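Local coordinates for protein tartronate semialdehyde reductase (Salmonella typhimurium, PDB 1VPD) that probably catalyses the NAD(P)H-dependent reduction of tartronate semialdehyde to D-glycerate, the last step of galactarate degradation, at residues 121-126 and 139-144; 22-27 and 155-160; 267-272 and 283-288; 237-242 and 277-282. All blocks are in the same frame, centred on the assembly; numbering follows the deposited sequence. Where two conformers were deposited one is given.

Contact 1. Residues 121-126 and 139-144; sequences LDAPVS and VMVGGD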
loop_
_atom_site.group_PDB
_atom_site.type_symbol
_atom_site.label_atom_id
_atom_site.label_comp_id
_atom_site.label_asym_id
_atom_site.label_seq_id
_atom_site.Cartn_x
_atom_site.Cartn_y
_atom_site.Cartn_z
ATOM N N LEU A 121 -5.139 -12.045 9.178
ATOM C CA LEU A 121 -5.333 -11.913 7.739
ATOM C C LEU A 121 -4.252 -10.977 7.194
ATOM O O LEU A 121 -3.913 -9.978 7.841
ATOM C CB LEU A 121 -6.687 -11.297 7.392
ATOM C CG LEU A 121 -7.966 -11.986 7.887
ATOM C CD1 LEU A 121 -9.165 -11.117 7.583
ATOM C CD2 LEU A 121 -8.070 -13.330 7.234
ATOM N N ASP A 122 -3.746 -11.280 5.998
ATOM C CA ASP A 122 -2.941 -10.327 5.243
ATOM C C ASP A 122 -3.820 -9.704 4.170
ATOM O O ASP A 122 -4.235 -10.380 3.231
ATOM C CB ASP A 122 -1.630 -10.917 4.687
ATOM C CG ASP A 122 -1.815 -12.039 3.676
ATOM O OD1 ASP A 122 -2.572 -13.009 3.942
ATOM O OD2 ASP A 122 -1.163 -12.074 2.594
ATOM N N ALA A 123 -4.144 -8.425 4.356
ATOM C CA ALA A 123 -5.116 -7.710 3.529
ATOM C C ALA A 123 -4.564 -6.381 2.983
ATOM O O ALA A 123 -5.112 -5.308 3.269
ATOM C CB ALA A 123 -6.382 -7.455 4.333
ATOM N N PRO A 124 -3.490 -6.445 2.195
ATOM C CA PRO A 124 -2.959 -5.248 1.549
ATOM C C PRO A 124 -3.942 -4.669 0.537
ATOM O O PRO A 124 -4.947 -5.292 0.150
ATOM C CB PRO A 124 -1.670 -5.745 0.867
ATOM C CG PRO A 124 -1.889 -7.201 0.659
ATOM C CD PRO A 124 -2.716 -7.647 1.839
ATOM N N VAL A 125 -3.662 -3.445 0.129
ATOM C CA VAL A 125 -4.608 -2.662 -0.638
ATOM C C VAL A 125 -3.989 -2.073 -1.874
ATOM O O VAL A 125 -2.757 -1.952 -1.978
ATOM C CB VAL A 125 -5.234 -1.514 0.227
ATOM C CG1 VAL A 125 -5.706 -2.035 1.571
ATOM C CG2 VAL A 125 -4.258 -0.361 0.450
ATOM N N SER A 126 -4.854 -1.643 -2.784
ATOM C CA SER A 126 -4.412 -0.835 -3.925
ATOM C C SER A 126 -5.428 0.227 -4.310
ATOM O O SER A 126 -6.646 -0.006 -4.294
ATOM C CB SER A 126 -4.128 -1.716 -5.127
ATOM O OG SER A 126 -3.630 -0.916 -6.171
ATOM N N VAL A 139 -8.995 -4.353 -1.903
ATOM C CA VAL A 139 -8.349 -5.082 -0.830
ATOM C C VAL A 139 -8.240 -6.532 -1.270
ATOM O O VAL A 139 -9.190 -7.115 -1.804
ATOM C CB VAL A 139 -9.184 -4.955 0.487
ATOM C CG1 VAL A 139 -8.495 -5.636 1.631
ATOM C CG2 VAL A 139 -9.424 -3.499 0.809
HETATM N N MSE A 140 -7.069 -7.116 -1.048
HETATM C CA MSE A 140 -6.755 -8.468 -1.489
HETATM C C MSE A 140 -6.235 -9.232 -0.281
HETATM O O MSE A 140 -5.269 -8.823 0.327
HETATM C CB MSE A 140 -5.739 -8.425 -2.646
HETATM C CG MSE A 140 -4.428 -7.702 -2.318
HETATM SE SE MSE A 140 -3.721 -6.654 -3.830
HETATM C CE MSE A 140 -5.135 -5.350 -3.991
ATOM N N VAL A 141 -6.877 -10.353 0.059
ATOM C CA VAL A 141 -6.744 -10.934 1.393
ATOM C C VAL A 141 -6.344 -12.397 1.382
ATOM O O VAL A 141 -6.904 -13.191 0.622
ATOM C CB VAL A 141 -8.097 -10.818 2.159
ATOM C CG1 VAL A 141 -7.903 -11.210 3.610
ATOM C CG2 VAL A 141 -8.678 -9.411 2.013
ATOM N N GLY A 142 -5.392 -12.763 2.235
ATOM C CA GLY A 142 -5.127 -14.150 2.530
ATOM C C GLY A 142 -5.475 -14.473 3.974
ATOM O O GLY A 142 -5.484 -13.591 4.845
ATOM N N GLY A 143 -5.748 -15.750 4.213
ATOM C CA GLY A 143 -6.033 -16.269 5.548
ATOM C C GLY A 143 -7.241 -17.186 5.528
ATOM O O GLY A 143 -7.702 -17.599 4.487
ATOM N N ASP A 144 -7.741 -17.508 6.711
ATOM C CA ASP A 144 -8.914 -18.383 6.866
ATOM C C ASP A 144 -10.195 -17.741 6.378
ATOM O O ASP A 144 -10.515 -16.614 6.731
ATOM C CB ASP A 144 -8.998 -18.759 8.354
ATOM C CG ASP A 144 -10.226 -19.568 8.713
ATOM O OD1 ASP A 144 -11.118 -19.800 7.883
ATOM O OD2 ASP A 144 -10.372 -20.023 9.849
#
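Three backbone hydrogen bonds join 121-126 to 139-144 as antiparallel neighbours in the mixed sheet of the Rossmann-type nucleotide-binding domain, the two runs heading 164° apart. D122 and G142 make a hydrogen-bonded pair: G142 N reaches D122 O at 2.8 Å in the carbonyl plane, whereas D122 N meets G142 O at 3.1 Å from above the plane of the G142 carbonyl. At the break in strand 119-126, M140 N donates to P124 O at 3.0 Å, nearly along the C=O axis, and just past it V125 faces V139 in a non-hydrogen-bonded pair.

Side chains divide between the two faces. On one, A123 CB sits between V141 CG2 (3.8 Å) and V139 CG1 (3.9 Å), and M155 of helix 145-156 packs over this apolar patch. On the other, the M140 chain, bent at chi2 and chi3, crosses the P124 ring at about a right angle and ends with CE against S126 CB.

The next shell fixes the polar ends. D122 CG takes the crowded position between N and C (chi1 63°), from which the carboxylate receives the backbone N-H groups of G169 and N172. K175, the predicted active-site lysine, hydrogen-bonds V125 O, and S126 OG hydrogen-bonds N178 and a tartrate probably from the crystallisation liquor, consistent with a pocket here. The carboxylate also sits close on the glycine backbone, D122 OD1 lying 3.1 Å from G142 CA.

Contact 2. Residues 22-27 and 155-160; sequences KNLLKA and MKAMAG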
loop_
_atom_site.group_PDB
_atom_site.type_symbol
_atom_site.label_atom_id
_atom_site.label_comp_id
_atom_site.label_asym_id
_atom_site.label_seq_id
_atom_site.Cartn_x
_atom_site.Cartn_y
_atom_site.Cartn_z
ATOM N N LYS A 22 -10.265 7.188 9.002
ATOM C CA LYS A 22 -11.354 8.162 8.990
ATOM C C LYS A 22 -12.598 7.603 8.301
ATOM O O LYS A 22 -13.720 7.856 8.741
ATOM C CB LYS A 22 -10.903 9.486 8.375
ATOM C CG LYS A 22 -9.936 10.231 9.253
ATOM C CD LYS A 22 -9.645 11.579 8.670
ATOM C CE LYS A 22 -8.642 12.319 9.489
ATOM N NZ LYS A 22 -8.138 13.507 8.762
ATOM N N ASN A 23 -12.427 6.777 7.267
ATOM C CA ASN A 23 -13.565 6.108 6.678
ATOM C C ASN A 23 -14.243 5.111 7.614
ATOM O O ASN A 23 -15.468 4.952 7.561
ATOM C CB ASN A 23 -13.200 5.465 5.327
ATOM C CG ASN A 23 -13.083 6.503 4.232
ATOM O OD1 ASN A 23 -13.797 7.522 4.270
ATOM N ND2 ASN A 23 -12.180 6.273 3.251
ATOM N N LEU A 24 -13.472 4.450 8.475
ATOM C CA LEU A 24 -14.051 3.539 9.459
ATOM C C LEU A 24 -14.869 4.339 10.470
ATOM O O LEU A 24 -15.958 3.911 10.852
ATOM C CB LEU A 24 -12.977 2.733 10.192
ATOM C CG LEU A 24 -12.249 1.638 9.394
ATOM C CD1 LEU A 24 -11.289 0.884 10.302
ATOM C CD2 LEU A 24 -13.201 0.682 8.698
ATOM N N LEU A 25 -14.358 5.489 10.879
ATOM C CA LEU A 25 -15.081 6.338 11.842
ATOM C C LEU A 25 -16.404 6.814 11.256
ATOM O O LEU A 25 -17.420 6.807 11.943
ATOM C CB LEU A 25 -14.238 7.526 12.276
ATOM C CG LEU A 25 -13.025 7.186 13.157
ATOM C CD1 LEU A 25 -12.091 8.343 13.239
ATOM C CD2 LEU A 25 -13.437 6.760 14.564
ATOM N N LYS A 26 -16.383 7.224 9.988
ATOM C CA LYS A 26 -17.583 7.639 9.272
ATOM C C LYS A 26 -18.589 6.522 9.099
ATOM O O LYS A 26 -19.788 6.775 9.057
ATOM C CB LYS A 26 -17.218 8.172 7.888
ATOM C CG LYS A 26 -16.623 9.547 7.921
ATOM C CD LYS A 26 -16.833 10.260 6.588
ATOM C CE LYS A 26 -15.537 10.754 6.046
ATOM N NZ LYS A 26 -14.799 11.648 7.008
ATOM N N ALA A 27 -18.110 5.289 8.990
ATOM C CA ALA A 27 -18.984 4.129 8.889
ATOM C C ALA A 27 -19.547 3.687 10.249
ATOM O O ALA A 27 -20.278 2.704 10.312
ATOM C CB ALA A 27 -18.243 2.962 8.234
HETATM N N MSE A 155 -13.621 -4.470 6.599
HETATM C CA MSE A 155 -12.673 -4.149 5.512
HETATM C C MSE A 155 -13.366 -3.370 4.389
HETATM O O MSE A 155 -12.804 -2.414 3.822
HETATM C CB MSE A 155 -12.015 -5.426 4.977
HETATM C CG MSE A 155 -11.048 -6.060 5.957
HETATM SE SE MSE A 155 -10.122 -7.623 5.283
HETATM C CE MSE A 155 -11.598 -8.935 5.291
ATOM N N LYS A 156 -14.598 -3.764 4.073
ATOM C CA LYS A 156 -15.364 -3.141 2.988
ATOM C C LYS A 156 -15.701 -1.681 3.270
ATOM O O LYS A 156 -15.893 -0.904 2.346
ATOM C CB LYS A 156 -16.627 -3.953 2.670
ATOM C CG LYS A 156 -17.427 -3.455 1.483
ATOM C CD LYS A 156 -16.700 -3.700 0.153
ATOM C CE LYS A 156 -17.557 -3.261 -1.043
ATOM N NZ LYS A 156 -17.830 -1.786 -1.019
ATOM N N ALA A 157 -15.757 -1.289 4.541
ATOM C CA ALA A 157 -15.985 0.107 4.892
ATOM C C ALA A 157 -14.906 1.073 4.398
ATOM O O ALA A 157 -15.138 2.289 4.339
ATOM C CB ALA A 157 -16.168 0.251 6.410
HETATM N N MSE A 158 -13.735 0.540 4.024
HETATM C CA MSE A 158 -12.626 1.340 3.494
HETATM C C MSE A 158 -12.444 1.194 1.979
HETATM O O MSE A 158 -11.546 1.832 1.402
HETATM C CB MSE A 158 -11.321 0.916 4.171
HETATM C CG MSE A 158 -11.248 1.281 5.650
HETATM SE SE MSE A 158 -9.803 0.388 6.586
HETATM C CE MSE A 158 -10.466 -1.413 6.464
ATOM N N ALA A 159 -13.292 0.390 1.347
ATOM C CA ALA A 159 -12.986 -0.190 0.042
ATOM C C ALA A 159 -14.144 -0.198 -0.947
ATOM O O ALA A 159 -15.329 -0.210 -0.566
ATOM C CB ALA A 159 -12.522 -1.626 0.256
ATOM N N GLY A 160 -13.784 -0.250 -2.229
ATOM C CA GLY A 160 -14.714 -0.595 -3.293
ATOM C C GLY A 160 -14.826 -2.082 -3.550
ATOM O O GLY A 160 -15.799 -2.543 -4.155
HETATM O O HOH W 1 -10.475 3.994 2.848
#
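N23 ND2 is held by two acceptors, the backbone O of I133 and a water, 2.9 Å from ND2, that accepts its N-H. The same water donates to M158 O at 2.8 Å, so a single bridge carries the polar link between the segments; no direct hydrogen bond joins them. This is packing within the Rossmann-type domain, between the C-terminal end of helix 17-26, the helix of what is probably the glycine-rich strand-turn-helix of the fold, and the type I turn K156-A159 where the chain leaves helix 145-156. K22 and N23 belong to a predicted NAD(+)-binding run, yet the contact itself lies away from the annotated sites.

The apolar part centres on L24. Its CG stands anti to the carbonyl carbon (chi1 -71°), and CD2 reaches both M158 CG at 3.7 Å and A157 CB at 3.8 Å. The M158 chain crosses L24 obliquely and bends at chi3 (-67°), leaving SE 3.9 Å from L24 CG. F10 of strand 7-11 touches both L24 and M158, placing the pair against the sheet. Within the turn, K156 NZ folds back to donate to A159 O from above the carbonyl plane. At the exposed margin the methyls meet tip to tip, A27 CB 3.9 Å from A157 CB.

Contact 3. Residues 267-272 and 283-288; sequences EMMQAL and SALACY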
loop_
_atom_site.group_PDB
_atom_site.type_symbol
_atom_site.label_atom_id
_atom_site.label_comp_id
_atom_site.label_asym_id
_atom_site.label_seq_id
_atom_site.Cartn_x
_atom_site.Cartn_y
_atom_site.Cartn_z
ATOM N N GLU A 267 15.932 -1.298 -11.655
ATOM C CA GLU A 267 17.186 -0.586 -11.865
ATOM C C GLU A 267 16.925 0.892 -12.131
ATOM O O GLU A 267 17.727 1.735 -11.708
ATOM C CB GLU A 267 18.019 -1.227 -12.975
ATOM C CG GLU A 267 18.446 -2.677 -12.652
ATOM C CD GLU A 267 19.110 -2.832 -11.298
ATOM O OE1 GLU A 267 20.085 -2.080 -11.035
ATOM O OE2 GLU A 267 18.661 -3.711 -10.502
HETATM N N MSE A 268 15.837 1.213 -12.822
HETATM C CA MSE A 268 15.436 2.611 -13.003
HETATM C C MSE A 268 15.172 3.283 -11.648
HETATM O O MSE A 268 15.602 4.442 -11.413
HETATM C CB MSE A 268 14.172 2.740 -13.872
HETATM C CG MSE A 268 14.317 2.150 -15.262
HETATM SE SE MSE A 268 12.668 2.406 -16.252
HETATM C CE MSE A 268 13.120 1.162 -17.685
HETATM N N MSE A 269 14.453 2.586 -10.775
HETATM C CA MSE A 269 14.183 3.105 -9.445
HETATM C C MSE A 269 15.457 3.250 -8.610
HETATM O O MSE A 269 15.579 4.227 -7.847
HETATM C CB MSE A 269 13.134 2.249 -8.729
HETATM C CG MSE A 269 11.749 2.338 -9.342
HETATM SE SE MSE A 269 10.481 1.524 -8.141
HETATM C CE MSE A 269 8.895 1.794 -9.262
ATOM N N GLN A 270 16.436 2.349 -8.788
ATOM C CA GLN A 270 17.746 2.531 -8.125
ATOM C C GLN A 270 18.419 3.834 -8.588
ATOM O O GLN A 270 18.976 4.589 -7.773
ATOM C CB GLN A 270 18.663 1.315 -8.329
ATOM C CG GLN A 270 18.142 0.063 -7.650
ATOM C CD GLN A 270 18.255 0.107 -6.126
ATOM O OE1 GLN A 270 19.138 0.795 -5.574
ATOM N NE2 GLN A 270 17.355 -0.605 -5.440
ATOM N N ALA A 271 18.355 4.113 -9.888
ATOM C CA ALA A 271 18.899 5.353 -10.411
ATOM C C ALA A 271 18.183 6.571 -9.811
ATOM O O ALA A 271 18.847 7.557 -9.435
ATOM C CB ALA A 271 18.831 5.372 -11.941
ATOM N N LEU A 272 16.853 6.504 -9.724
ATOM C CA LEU A 272 16.064 7.601 -9.149
ATOM C C LEU A 272 16.424 7.845 -7.688
ATOM O O LEU A 272 16.596 9.006 -7.267
ATOM C CB LEU A 272 14.576 7.335 -9.299
ATOM C CG LEU A 272 14.049 7.522 -10.722
ATOM C CD1 LEU A 272 12.689 6.924 -10.881
ATOM C CD2 LEU A 272 14.051 9.015 -11.114
ATOM N N SER A 283 5.158 8.506 -9.608
ATOM C CA SER A 283 5.057 9.246 -10.869
ATOM C C SER A 283 6.419 9.814 -11.294
ATOM O O SER A 283 6.639 10.076 -12.478
ATOM C CB SER A 283 3.994 10.358 -10.775
ATOM O OG SER A 283 4.270 11.256 -9.706
ATOM N N ALA A 284 7.345 9.984 -10.345
ATOM C CA ALA A 284 8.701 10.451 -10.654
ATOM C C ALA A 284 9.521 9.454 -11.484
ATOM O O ALA A 284 10.611 9.767 -11.950
ATOM C CB ALA A 284 9.448 10.848 -9.384
ATOM N N LEU A 285 8.991 8.260 -11.725
ATOM C CA LEU A 285 9.588 7.419 -12.753
ATOM C C LEU A 285 9.665 8.165 -14.067
ATOM O O LEU A 285 10.572 7.941 -14.862
ATOM C CB LEU A 285 8.766 6.148 -12.960
ATOM C CG LEU A 285 9.167 4.886 -12.250
ATOM C CD1 LEU A 285 8.034 3.883 -12.375
ATOM C CD2 LEU A 285 10.467 4.331 -12.824
ATOM N N ALA A 286 8.727 9.080 -14.321
ATOM C CA ALA A 286 8.795 9.916 -15.525
ATOM C C ALA A 286 10.095 10.706 -15.619
ATOM O O ALA A 286 10.637 10.875 -16.719
ATOM C CB ALA A 286 7.591 10.860 -15.614
ATOM N N CYS A 287 10.605 11.155 -14.475
ATOM C CA CYS A 287 11.826 11.953 -14.435
ATOM C C CYS A 287 13.053 11.164 -14.909
ATOM O O CYS A 287 13.981 11.741 -15.471
ATOM C CB CYS A 287 12.046 12.563 -13.050
ATOM S SG CYS A 287 10.618 13.456 -12.403
ATOM N N TYR A 288 13.055 9.839 -14.696
ATOM C CA TYR A 288 14.109 8.991 -15.231
ATOM C C TYR A 288 14.164 9.107 -16.751
ATOM O O TYR A 288 15.222 9.334 -17.344
ATOM C CB TYR A 288 13.880 7.532 -14.793
ATOM C CG TYR A 288 14.853 6.548 -15.391
ATOM C CD1 TYR A 288 16.072 6.290 -14.780
ATOM C CD2 TYR A 288 14.560 5.863 -16.564
ATOM C CE1 TYR A 288 16.987 5.383 -15.332
ATOM C CE2 TYR A 288 15.468 4.975 -17.125
ATOM C CZ TYR A 288 16.681 4.739 -16.506
ATOM O OH TYR A 288 17.569 3.845 -17.036
#
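Y288 has CG anti to its backbone N (chi1 175°), which swings the ring out toward helix 260-274, while M268 has CG anti to its carbonyl carbon and runs on extended, so that it crosses the tyrosine at about a right angle. The result is a Met-aromatic contact in the helical C-terminal domain, between helix 260-274 and the start of helix 285-293. Its geometry is mixed. M268 CG lies over one face of the ring, 3.8 Å from the centroid and 22° off the normal, as a CH-pi contact; the selenium of this selenomethionine stands farther out, SE being 4.5 Å from the Y288 centroid at an oblique 38°. A271, about one turn on from M268, brings its methyl to the ring edge near the plane, with CB 3.9 Å from Y288 CE1. The ring is thus met by one helix both over a face and at an edge.

L272 points toward the other segment and packs on its backbone. Its CD1 touches L285 CA at 3.7 Å, and its CD2 lies 3.6 Å from A284 O and 4.0 Å from Y288 CB. No hydrogen bond crosses between the segments, so the joint is apolar; A284 O, next to L272 CD2, accepts from C287 N within its own segment.

Deeper in, M269 and L285 reach the long helix 170-198, touching A183 and I186 respectively, and M269 also meets H241 and L245 of helix 238-255. The two side chains cross obliquely, with the extended M269 chain placing CE 3.8 Å from L285 CD1.

Contact 4. Residues 237-242 and 277-282; sequences RIDLHI and HGNDDH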
loop_
_atom_site.group_PDB
_atom_site.type_symbol
_atom_site.label_atom_id
_atom_site.label_comp_id
_atom_site.label_asym_id
_atom_site.label_seq_id
_atom_site.Cartn_x
_atom_site.Cartn_y
_atom_site.Cartn_z
ATOM N N ARG A 237 5.796 6.831 -2.142
ATOM C CA ARG A 237 7.223 7.092 -2.350
ATOM C C ARG A 237 7.903 6.004 -3.171
ATOM O O ARG A 237 7.666 4.804 -2.970
ATOM C CB ARG A 237 7.970 7.169 -1.019
ATOM C CG ARG A 237 7.570 8.343 -0.135
ATOM C CD ARG A 237 8.433 8.440 1.089
ATOM N NE ARG A 237 8.002 7.538 2.151
ATOM C CZ ARG A 237 8.708 6.515 2.636
ATOM N NH1 ARG A 237 9.909 6.198 2.161
ATOM N NH2 ARG A 237 8.189 5.802 3.615
ATOM N N ILE A 238 8.790 6.435 -4.060
ATOM C CA ILE A 238 9.658 5.520 -4.804
ATOM C C ILE A 238 10.367 4.515 -3.870
ATOM O O ILE A 238 10.433 3.324 -4.190
ATOM C CB ILE A 238 10.701 6.318 -5.632
ATOM C CG1 ILE A 238 10.058 6.967 -6.865
ATOM C CG2 ILE A 238 11.891 5.440 -6.017
ATOM C CD1 ILE A 238 9.820 5.997 -8.029
ATOM N N ASP A 239 10.834 4.960 -2.702
ATOM C CA ASP A 239 11.515 4.058 -1.790
ATOM C C ASP A 239 10.647 2.877 -1.332
ATOM O O ASP A 239 11.171 1.769 -1.140
ATOM C CB ASP A 239 12.131 4.799 -0.594
ATOM C CG ASP A 239 13.407 5.521 -0.946
ATOM O OD1 ASP A 239 14.069 5.175 -1.965
ATOM O OD2 ASP A 239 13.831 6.470 -0.245
ATOM N N LEU A 240 9.351 3.116 -1.139
ATOM C CA LEU A 240 8.416 2.043 -0.817
ATOM C C LEU A 240 8.161 1.117 -2.008
ATOM O O LEU A 240 8.081 -0.094 -1.833
ATOM C CB LEU A 240 7.094 2.585 -0.278
ATOM C CG LEU A 240 7.228 3.303 1.061
ATOM C CD1 LEU A 240 5.888 3.967 1.399
ATOM C CD2 LEU A 240 7.653 2.341 2.148
ATOM N N HIS A 241 8.074 1.674 -3.211
ATOM C CA HIS A 241 7.872 0.841 -4.384
ATOM C C HIS A 241 9.108 -0.028 -4.643
ATOM O O HIS A 241 8.955 -1.173 -5.059
ATOM C CB HIS A 241 7.457 1.647 -5.622
ATOM C CG HIS A 241 6.522 0.895 -6.516
ATOM N ND1 HIS A 241 5.558 1.517 -7.278
ATOM C CD2 HIS A 241 6.410 -0.435 -6.774
ATOM C CE1 HIS A 241 4.883 0.600 -7.960
ATOM N NE2 HIS A 241 5.383 -0.593 -7.676
ATOM N N ILE A 242 10.303 0.480 -4.338
ATOM C CA ILE A 242 11.524 -0.311 -4.410
ATOM C C ILE A 242 11.418 -1.550 -3.518
ATOM O O ILE A 242 11.757 -2.655 -3.939
ATOM C CB ILE A 242 12.788 0.537 -4.045
ATOM C CG1 ILE A 242 13.128 1.477 -5.209
ATOM C CG2 ILE A 242 13.972 -0.371 -3.717
ATOM C CD1 ILE A 242 14.188 2.538 -4.913
ATOM N N HIS A 277 15.394 11.066 -5.667
ATOM C CA HIS A 277 13.955 10.950 -5.902
ATOM C C HIS A 277 13.236 9.898 -5.029
ATOM O O HIS A 277 12.047 9.645 -5.222
ATOM C CB HIS A 277 13.652 10.612 -7.365
ATOM C CG HIS A 277 13.917 11.716 -8.335
ATOM N ND1 HIS A 277 13.005 12.721 -8.586
ATOM C CD2 HIS A 277 14.969 11.942 -9.160
ATOM C CE1 HIS A 277 13.493 13.526 -9.518
ATOM N NE2 HIS A 277 14.681 13.075 -9.883
ATOM N N GLY A 278 13.932 9.308 -4.067
ATOM C CA GLY A 278 13.365 8.251 -3.241
ATOM C C GLY A 278 12.133 8.645 -2.454
ATOM O O GLY A 278 11.257 7.820 -2.185
ATOM N N ASN A 279 12.047 9.920 -2.082
ATOM C CA ASN A 279 10.897 10.417 -1.341
ATOM C C ASN A 279 9.843 11.082 -2.215
ATOM O O ASN A 279 8.863 11.647 -1.695
ATOM C CB ASN A 279 11.355 11.367 -0.227
ATOM C CG ASN A 279 12.046 10.624 0.890
ATOM O OD1 ASN A 279 11.481 9.687 1.458
ATOM N ND2 ASN A 279 13.286 10.985 1.170
ATOM N N ASP A 280 10.024 11.013 -3.536
ATOM C CA ASP A 280 9.014 11.483 -4.474
ATOM C C ASP A 280 7.970 10.407 -4.741
ATOM O O ASP A 280 8.257 9.219 -4.622
ATOM C CB ASP A 280 9.637 11.868 -5.810
ATOM C CG ASP A 280 10.388 13.175 -5.772
ATOM O OD1 ASP A 280 10.214 13.977 -4.819
ATOM O OD2 ASP A 280 11.141 13.486 -6.707
ATOM N N ASP A 281 6.759 10.826 -5.100
ATOM C CA ASP A 281 5.733 9.922 -5.604
ATOM C C ASP A 281 6.283 9.103 -6.756
ATOM O O ASP A 281 7.133 9.570 -7.496
ATOM C CB ASP A 281 4.526 10.703 -6.098
ATOM C CG ASP A 281 3.391 9.801 -6.549
ATOM O OD1 ASP A 281 2.768 9.145 -5.687
ATOM O OD2 ASP A 281 3.066 9.697 -7.754
ATOM N N HIS A 282 5.777 7.885 -6.924
ATOM C CA HIS A 282 6.276 7.030 -8.000
ATOM C C HIS A 282 5.997 7.489 -9.443
ATOM O O HIS A 282 6.627 6.973 -10.368
ATOM C CB HIS A 282 5.949 5.539 -7.805
ATOM C CG HIS A 282 4.510 5.176 -7.580
ATOM N ND1 HIS A 282 3.459 6.060 -7.415
ATOM C CD2 HIS A 282 3.976 3.940 -7.451
ATOM C CE1 HIS A 282 2.338 5.375 -7.215
ATOM N NE2 HIS A 282 2.628 4.088 -7.243
HETATM O O HOH W 2 12.205 7.402 1.746
#
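Two backbone hydrogen bonds join the segments directly. I238 N donates to D280 O at 2.9 Å, nearly along the C=O axis, and D239 N donates to G278 O at 2.9 Å, in the carbonyl plane on a lone pair. Alongside them R237 CA makes a CA-H...O contact with D280 O, at 3.3 Å.

Water-mediated and charged interactions gather on the outer side. One water donates to D239 OD2 (2.7 Å) and to N279 OD1, and takes a weak bond from R237 NH1. R237 and N279 run side by side with their guanidinium and amide planes 46° apart. D239 OD1 has its own partner, R273, in a salt bridge.

These bonds engage the first turn of helix 238-255, with R237 at its N-cap position, so the type I turn H277-D280 supplies acceptors to N-H groups at the helix start in the C-terminal domain. H277 ND1 braces that turn by donating to D280 OD2 through the anti lone pair.

Apolar and ring contacts complete the inner side. I238 CD1 rests 3.7 Å from H282 CA. The H241 and H282 rings meet rim to rim, planes at 50°; F236 touches both rings, and a bound tartrate lies near H282. H241 NE2 is hydrogen-bonded to Q179 O. Close packing marks the glycine: G278 CA lies 3.4 Å from D239 OD1.

How the contacts relate
From the N terminus, helix 17-26 supplies the first half of contact 2, whose loop closes some 128 residues later at 155-160. Contact 1 opens and closes within that span, and the two touch: A123 CB packs on M155 SE at 3.9 Å, and V139 CG2 on A159 CB. Both belong to the nucleotide-binding domain. Later in the chain, contacts 4 and 3 alternate: 237-242, 267-272, 277-282, 283-288. They cross rather than nest: M269 against I242 and H241 ties helix 260-274 to helix 238-255, while contact 3 adds helix 285-293, all in the helical C-terminal domain. Contacts 1 and 4 lie on opposite sides of the chain's centre, their nearest atoms about 8 Å apart.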